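Local coordinates for protein prolyl 4-hydroxylase (Phytophthora capsici LT1534, PDB 6IUQ) that probably hydroxylates proline residues of its substrates at carbon 4, as an iron(II)- and 2-oxoglutarate-dependent oxygenase built on a double-stranded beta-helix core, at residues A[24-29]-A[124-129]; A[144-149]-A[222-227]; A[282-287]-A[297-302]. One frame throughout, in Å; residues are numbered along the deposited sequence.

Contact 1: A[24-29]-A[124-129]; sequences ISKEVC and TTHLPQ
With CG anti to its carbonyl carbon (chi1 -56°), His126 at the end of helix 118-126 sends its imidazole toward the first turn of helix 26-35. Lys26 has CG anti to its backbone N (chi1 167°), and a bend at chi2 carries CD past ND1 of the ring. The backbone of Lys26 covers one face of the imidazole: CA stands 3.8 Å above the plane over the centre of the His126 ring, and CB makes a CH-pi contact over the same face. Thr125 CG2 lies on the opposite face, nearer the rim, so the ring lies between Lys26 and a methyl.

In the ring plane, a water bridges the segments, lying 2.8 Å from His126 NE2 and donating to Ile24 O at 3.0 Å. Cys29 is small enough for its CB to lie 3.7 Å from His126 CB, while SG meets the ring obliquely. Leu127 CD1 adds an apolar contact to Cys29 CB. Ser25 N-caps helix 26-35, its OG accepting from Val28 N at 3.2 Å. The two helices meet outside the major sheet, whose outermost strand 37-40 is touched by Ile24 and Val28.

With no direct hydrogen bond, the polar link runs through water; Lys26 NZ, 5.1 Å from His126 ND1, may disfavour a protonated imidazole, whereas Glu27 OE2, 6.8 Å from His126 NE2, may favour it.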
# COMPACT_ATOMS: atom_id res chain seq x y z
N ILE A 24 -8.58 -9.08 11.83
CA ILE A 24 -8.11 -7.73 12.08
C ILE A 24 -8.15 -7.43 13.57
O ILE A 24 -9.01 -6.69 14.06
CB ILE A 24 -8.93 -6.67 11.30
CG1 ILE A 24 -9.13 -7.12 9.85
CG2 ILE A 24 -8.21 -5.32 11.33
CD1 ILE A 24 -7.81 -7.43 9.15
N SER A 25 -7.18 -8.00 14.28
CA SER A 25 -7.16 -8.00 15.74
C SER A 25 -6.45 -6.79 16.33
O SER A 25 -5.82 -6.01 15.61
CB SER A 25 -6.48 -9.27 16.24
OG SER A 25 -5.11 -9.27 15.89
N LYS A 26 -6.57 -6.64 17.64
CA LYS A 26 -5.84 -5.63 18.41
C LYS A 26 -4.33 -5.71 18.15
O LYS A 26 -3.67 -4.69 17.96
CB LYS A 26 -6.13 -5.82 19.90
CG LYS A 26 -5.22 -5.07 20.83
CD LYS A 26 -5.44 -3.58 20.71
CE LYS A 26 -4.80 -2.81 21.85
NZ LYS A 26 -5.05 -1.35 21.65
N GLU A 27 -3.80 -6.92 18.12
CA GLU A 27 -2.37 -7.13 17.89
C GLU A 27 -1.95 -6.69 16.49
O GLU A 27 -0.91 -6.05 16.30
CB GLU A 27 -2.01 -8.60 18.10
CG GLU A 27 -2.50 -9.16 19.46
CD GLU A 27 -3.86 -9.86 19.36
OE1 GLU A 27 -3.87 -11.09 19.11
OE2 GLU A 27 -4.90 -9.19 19.55
N VAL A 28 -2.77 -7.06 15.51
CA VAL A 28 -2.56 -6.67 14.13
C VAL A 28 -2.57 -5.14 14.02
O VAL A 28 -1.67 -4.53 13.44
CB VAL A 28 -3.62 -7.33 13.20
CG1 VAL A 28 -3.80 -6.57 11.88
CG2 VAL A 28 -3.26 -8.79 12.93
N CYS A 29 -3.56 -4.51 14.64
CA CYS A 29 -3.66 -3.05 14.60
C CYS A 29 -2.50 -2.38 15.33
O CYS A 29 -2.01 -1.35 14.88
CB CYS A 29 -4.99 -2.58 15.19
SG CYS A 29 -6.39 -3.00 14.11
N THR A 124 -11.36 1.29 13.37
CA THR A 124 -11.86 2.43 14.15
C THR A 124 -12.00 2.05 15.63
O THR A 124 -11.91 2.92 16.48
CB THR A 124 -13.20 2.99 13.61
OG1 THR A 124 -14.17 1.95 13.53
CG2 THR A 124 -13.01 3.62 12.22
N THR A 125 -12.19 0.77 15.94
CA THR A 125 -12.22 0.35 17.33
C THR A 125 -10.82 0.44 17.94
O THR A 125 -10.63 1.04 19.00
CB THR A 125 -12.76 -1.09 17.50
OG1 THR A 125 -14.16 -1.13 17.20
CG2 THR A 125 -12.54 -1.58 18.93
N HIS A 126 -9.83 -0.15 17.27
CA HIS A 126 -8.49 -0.24 17.84
C HIS A 126 -7.63 0.99 17.56
O HIS A 126 -6.70 1.26 18.32
CB HIS A 126 -7.78 -1.48 17.33
CG HIS A 126 -8.52 -2.75 17.60
ND1 HIS A 126 -8.90 -3.14 18.87
CD2 HIS A 126 -8.98 -3.71 16.76
CE1 HIS A 126 -9.55 -4.29 18.80
NE2 HIS A 126 -9.61 -4.66 17.54
N LEU A 127 -7.93 1.72 16.50
CA LEU A 127 -7.18 2.93 16.15
C LEU A 127 -8.06 4.14 15.88
O LEU A 127 -8.05 4.69 14.78
CB LEU A 127 -6.30 2.66 14.93
CG LEU A 127 -5.31 1.51 15.09
CD1 LEU A 127 -4.75 1.13 13.75
CD2 LEU A 127 -4.21 1.88 16.05
N PRO A 128 -8.81 4.60 16.90
CA PRO A 128 -9.75 5.71 16.73
C PRO A 128 -9.07 6.99 16.24
O PRO A 128 -9.70 7.81 15.60
CB PRO A 128 -10.31 5.94 18.15
CG PRO A 128 -9.87 4.79 18.97
CD PRO A 128 -8.69 4.16 18.30
N GLN A 129 -7.78 7.14 16.53
CA GLN A 129 -7.10 8.38 16.20
C GLN A 129 -6.96 8.61 14.69
O GLN A 129 -6.74 9.75 14.26
CB GLN A 129 -5.71 8.42 16.85
CG GLN A 129 -4.76 7.29 16.50
CD GLN A 129 -4.90 6.08 17.42
OE1 GLN A 129 -5.98 5.79 17.94
NE2 GLN A 129 -3.80 5.38 17.63
O HOH W 1 -11.11 -6.60 16.17

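Contact 2: A[144-149]-A[222-227]; sequences QRNAGH and AERYVL
Arg145 leaves its strand with CG anti to the backbone N, and its side chain runs beside Tyr225. CB touches the ring rim at CE1, CG lies over the face, 3.8 Å from the centroid of the Tyr225 ring in a CH-pi contact, and CD reaches Tyr225 OH at 3.1 Å. A bend at chi3 (75°) then turns the guanidinium away, and NH1 meets Glu223 OE2 at 2.8 Å in a salt bridge. The carboxylate offers its anti lone pair, close to the guanidinium plane, although the two planes stand 86° apart. Arginine suits this place because its methylenes cover an aromatic face while its tip finds an acid; Glu223 OE1 is held in turn by Arg57 of helix 46-61, which also packs on Tyr225.

The backbones of strands 139-146 and 224-232 pair antiparallel, the straightest bond being Asn146 N to Arg224 O (2.8 Å, 172°). On the face opposite Arg145, Gln144 CB packs on Val226 CG1 at 3.6 Å and Gln144 NE2 binds Glu95. At the strand's last residue, Asn146 OD1 accepts from Gly148 N, above the carbonyl plane, closing an Asx turn. Gly148 CA comes 3.4 Å from Ala222 O, and at this positive phi a CB would collide with that oxygen.

Gripped by two arginines, Glu223 is probably kept ionised where two inner strands of the major double-stranded beta-helix sheet run out into loops.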
# COMPACT_ATOMS: atom_id res chain seq x y z
N GLN A 144 -6.87 -4.92 -9.89
CA GLN A 144 -5.74 -4.75 -10.78
C GLN A 144 -5.23 -6.07 -11.33
O GLN A 144 -4.99 -7.01 -10.58
CB GLN A 144 -4.60 -4.03 -10.07
CG GLN A 144 -3.34 -3.93 -10.91
CD GLN A 144 -2.24 -3.13 -10.26
OE1 GLN A 144 -1.34 -3.69 -9.63
NE2 GLN A 144 -2.30 -1.81 -10.40
N ARG A 145 -5.08 -6.13 -12.65
CA ARG A 145 -4.42 -7.26 -13.29
C ARG A 145 -3.11 -6.77 -13.91
O ARG A 145 -3.09 -5.78 -14.64
CB ARG A 145 -5.31 -7.89 -14.36
CG ARG A 145 -4.86 -9.28 -14.81
CD ARG A 145 -5.74 -9.85 -15.94
NE ARG A 145 -5.45 -9.21 -17.21
CZ ARG A 145 -4.61 -9.70 -18.11
NH1 ARG A 145 -4.00 -10.87 -17.89
NH2 ARG A 145 -4.39 -9.04 -19.24
N ASN A 146 -2.03 -7.45 -13.57
CA ASN A 146 -0.74 -7.19 -14.17
C ASN A 146 -0.37 -8.38 -15.05
O ASN A 146 -0.21 -9.50 -14.55
CB ASN A 146 0.33 -6.95 -13.09
CG ASN A 146 1.72 -6.72 -13.67
OD1 ASN A 146 1.90 -6.67 -14.89
ND2 ASN A 146 2.71 -6.57 -12.78
N ALA A 147 -0.26 -8.13 -16.35
CA ALA A 147 -0.01 -9.17 -17.34
C ALA A 147 1.22 -10.02 -17.04
O ALA A 147 1.23 -11.22 -17.34
CB ALA A 147 0.13 -8.55 -18.73
N GLY A 148 2.23 -9.40 -16.43
CA GLY A 148 3.50 -10.06 -16.17
C GLY A 148 4.51 -9.63 -17.20
O GLY A 148 5.27 -10.43 -17.71
N HIS A 149 4.53 -8.38 -17.57
CA HIS A 149 5.45 -7.98 -18.62
C HIS A 149 6.49 -6.95 -18.21
O HIS A 149 6.78 -6.03 -18.94
CB HIS A 149 4.60 -7.41 -19.75
CG HIS A 149 5.34 -7.13 -21.01
ND1 HIS A 149 4.93 -6.17 -21.91
CD2 HIS A 149 6.45 -7.70 -21.55
CE1 HIS A 149 5.77 -6.15 -22.94
NE2 HIS A 149 6.70 -7.06 -22.74
N ALA A 222 4.81 -13.31 -14.12
CA ALA A 222 3.59 -14.10 -14.25
C ALA A 222 2.38 -13.19 -14.09
O ALA A 222 2.53 -12.06 -13.61
CB ALA A 222 3.56 -15.23 -13.23
N GLU A 223 1.21 -13.67 -14.50
CA GLU A 223 -0.04 -12.94 -14.28
C GLU A 223 -0.24 -12.71 -12.78
O GLU A 223 -0.01 -13.62 -11.98
CB GLU A 223 -1.23 -13.70 -14.88
CG GLU A 223 -2.52 -12.88 -14.94
CD GLU A 223 -3.71 -13.69 -15.44
OE1 GLU A 223 -3.96 -14.79 -14.90
OE2 GLU A 223 -4.41 -13.21 -16.37
N ARG A 224 -0.64 -11.50 -12.41
CA ARG A 224 -0.75 -11.09 -11.01
C ARG A 224 -2.04 -10.31 -10.81
O ARG A 224 -2.25 -9.27 -11.44
CB ARG A 224 0.47 -10.24 -10.61
CG ARG A 224 0.55 -9.75 -9.13
CD ARG A 224 1.56 -8.59 -9.04
NE ARG A 224 2.03 -8.21 -7.70
CZ ARG A 224 1.71 -7.07 -7.10
NH1 ARG A 224 0.90 -6.21 -7.71
NH2 ARG A 224 2.19 -6.77 -5.89
N TYR A 225 -2.90 -10.83 -9.94
CA TYR A 225 -4.11 -10.12 -9.54
C TYR A 225 -3.96 -9.59 -8.13
O TYR A 225 -3.39 -10.26 -7.25
CB TYR A 225 -5.33 -11.04 -9.59
CG TYR A 225 -5.95 -11.24 -10.95
CD1 TYR A 225 -6.89 -10.34 -11.45
CD2 TYR A 225 -5.63 -12.35 -11.72
CE1 TYR A 225 -7.48 -10.54 -12.68
CE2 TYR A 225 -6.21 -12.55 -12.96
CZ TYR A 225 -7.14 -11.64 -13.43
OH TYR A 225 -7.73 -11.84 -14.66
N VAL A 226 -4.46 -8.38 -7.90
CA VAL A 226 -4.50 -7.82 -6.57
C VAL A 226 -5.76 -6.99 -6.37
O VAL A 226 -6.23 -6.31 -7.28
CB VAL A 226 -3.24 -6.96 -6.28
CG1 VAL A 226 -3.05 -5.87 -7.33
CG2 VAL A 226 -3.32 -6.37 -4.88
N LEU A 227 -6.35 -7.07 -5.19
CA LEU A 227 -7.50 -6.26 -4.85
C LEU A 227 -7.05 -5.23 -3.84
O LEU A 227 -6.44 -5.57 -2.83
CB LEU A 227 -8.63 -7.14 -4.31
CG LEU A 227 -9.95 -6.56 -3.80
CD1 LEU A 227 -11.06 -7.61 -4.00
CD2 LEU A 227 -9.87 -6.16 -2.32

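Contact 3: A[282-287]-A[297-302]; sequences SLMECM and ELLKSH
Leu283 points at the facing helix, its two methyls parted between two neighbours. CD1 meets His302, 3.5 Å from CB of that residue and close to CG, reaching the imidazole obliquely; CD2 lies 3.8 Å from Leu298 CB, where the two leucines cross at about a right angle. A branched leucine suits this position because its two methyls can reach Leu298 and His302, one turn apart, at once. Leu299, with CG anti to the backbone N (chi1 178°), comes back from the other helix, and its CD1 lies 4.2 Å from Leu283 CD1.

The two segments belong to an antiparallel helical hairpin, helices 276-287 and 296-311; the axes of the segments 282-287 and 297-302 pass 10.2 Å apart, their directions 156° apart. Cys286, on the same helix face as Leu283, is disulfide-bonded to Cys152, tying this hairpin covalently to the loop that leads to the iron ligands His156 and Asp158.

On the flank away from His302, two selenomethionines, Met284 and Met287, each set a CE methyl against the end of Leu299. Bends at chi2 and chi3 swing Met284 CE back to within 3.8 Å of Leu299 CD1, the chains crossing obliquely, whereas Met287 crosses Leu299 nearly at right angles, its CE 3.9 Å from Leu299 CD2. Leu283 CD1 lies along CB, CG and ND1 of His302, and the hydrogen bond between ND1 and Arg272 helps to fix the ring's rotation.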
# COMPACT_ATOMS: atom_id res chain seq x y z
N SER A 282 14.29 2.06 -9.82
CA SER A 282 12.92 1.85 -10.30
C SER A 282 12.73 2.59 -11.61
O SER A 282 12.12 2.07 -12.53
CB SER A 282 11.88 2.30 -9.28
OG SER A 282 11.72 1.33 -8.26
N LEU A 283 13.27 3.80 -11.72
CA LEU A 283 13.10 4.56 -12.95
C LEU A 283 13.86 3.92 -14.12
O LEU A 283 13.44 4.05 -15.27
CB LEU A 283 13.53 6.02 -12.76
CG LEU A 283 12.58 6.89 -11.93
CD1 LEU A 283 13.33 8.03 -11.25
CD2 LEU A 283 11.45 7.43 -12.77
N MSE A 284 14.96 3.21 -13.84
CA MSE A 284 15.68 2.47 -14.88
C MSE A 284 14.81 1.37 -15.50
O MSE A 284 14.84 1.18 -16.71
CB MSE A 284 16.98 1.88 -14.33
CG MSE A 284 18.03 2.92 -13.98
SE MSE A 284 18.26 4.30 -15.38
CE MSE A 284 17.14 5.77 -14.72
N GLU A 285 14.05 0.65 -14.67
CA GLU A 285 13.08 -0.34 -15.15
C GLU A 285 12.00 0.32 -16.01
O GLU A 285 11.64 -0.20 -17.06
CB GLU A 285 12.44 -1.08 -13.98
CG GLU A 285 13.38 -2.02 -13.21
CD GLU A 285 12.84 -2.40 -11.82
OE1 GLU A 285 11.64 -2.13 -11.55
OE2 GLU A 285 13.62 -2.95 -11.01
N CYS A 286 11.50 1.47 -15.58
CA CYS A 286 10.58 2.28 -16.38
C CYS A 286 11.17 2.61 -17.75
O CYS A 286 10.46 2.59 -18.77
CB CYS A 286 10.20 3.58 -15.65
SG CYS A 286 9.22 3.35 -14.14
N MSE A 287 12.47 2.95 -17.77
CA MSE A 287 13.16 3.25 -19.02
C MSE A 287 13.29 1.99 -19.86
O MSE A 287 13.11 2.01 -21.07
CB MSE A 287 14.55 3.83 -18.76
CG MSE A 287 14.54 5.12 -17.97
SE MSE A 287 13.98 6.62 -19.05
CE MSE A 287 15.69 7.01 -19.89
N GLU A 297 10.07 12.05 -18.86
CA GLU A 297 9.66 13.16 -18.00
C GLU A 297 9.76 12.79 -16.51
O GLU A 297 10.15 13.61 -15.70
CB GLU A 297 8.25 13.63 -18.34
CG GLU A 297 8.23 15.05 -18.92
CD GLU A 297 9.16 16.04 -18.16
OE1 GLU A 297 9.17 16.04 -16.90
OE2 GLU A 297 9.89 16.81 -18.84
N LEU A 298 9.42 11.55 -16.17
CA LEU A 298 9.56 11.09 -14.80
C LEU A 298 11.02 11.10 -14.35
O LEU A 298 11.33 11.44 -13.20
CB LEU A 298 9.00 9.67 -14.63
CG LEU A 298 7.60 9.52 -14.05
CD1 LEU A 298 7.21 8.05 -14.00
CD2 LEU A 298 7.53 10.15 -12.68
N LEU A 299 11.91 10.70 -15.25
CA LEU A 299 13.33 10.68 -14.92
C LEU A 299 13.88 12.09 -14.77
O LEU A 299 14.63 12.36 -13.83
CB LEU A 299 14.14 9.91 -15.97
CG LEU A 299 15.65 9.92 -15.68
CD1 LEU A 299 15.95 9.35 -14.29
CD2 LEU A 299 16.42 9.14 -16.73
N LYS A 300 13.52 12.98 -15.69
CA LYS A 300 14.01 14.36 -15.61
C LYS A 300 13.51 15.00 -14.32
O LYS A 300 14.19 15.81 -13.71
CB LYS A 300 13.56 15.17 -16.83
CG LYS A 300 14.39 14.92 -18.06
CD LYS A 300 15.83 15.37 -17.87
CE LYS A 300 16.78 14.53 -18.71
NZ LYS A 300 18.21 14.94 -18.55
N SER A 301 12.31 14.62 -13.91
CA SER A 301 11.71 15.16 -12.70
C SER A 301 12.53 14.74 -11.48
O SER A 301 12.83 15.54 -10.60
CB SER A 301 10.25 14.69 -12.59
OG SER A 301 9.68 15.15 -11.40
N HIS A 302 12.93 13.47 -11.45
CA HIS A 302 13.77 12.94 -10.38
C HIS A 302 15.13 13.65 -10.34
O HIS A 302 15.60 14.14 -9.30
CB HIS A 302 13.96 11.44 -10.57
CG HIS A 302 15.06 10.85 -9.77
ND1 HIS A 302 14.85 10.22 -8.56
CD2 HIS A 302 16.40 10.78 -10.00
CE1 HIS A 302 16.01 9.79 -8.08
NE2 HIS A 302 16.96 10.11 -8.94

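How the contacts relate
The contacts follow one another along the chain in series, each closing before the next opens. Contact 1 joins two helices, its centre about 30 Å from that of contact 2 and 37 Å from that of contact 3. Helix 118-126 of contact 1 is followed directly by strand 139-146 of contact 2, whose two strands are neighbours in the six-stranded sheet; the side chain of Gln144 lies about 8 Å from the iron. Contacts 2 and 3, with centres about 22 Å apart, do not touch. Helical contacts 1 and 3 thus lie on opposite sides of the chain's centre, and contact 2 belongs to the double-stranded beta-helix that houses the iron, with contact 3 disulfide-linked to the loop after 144-149.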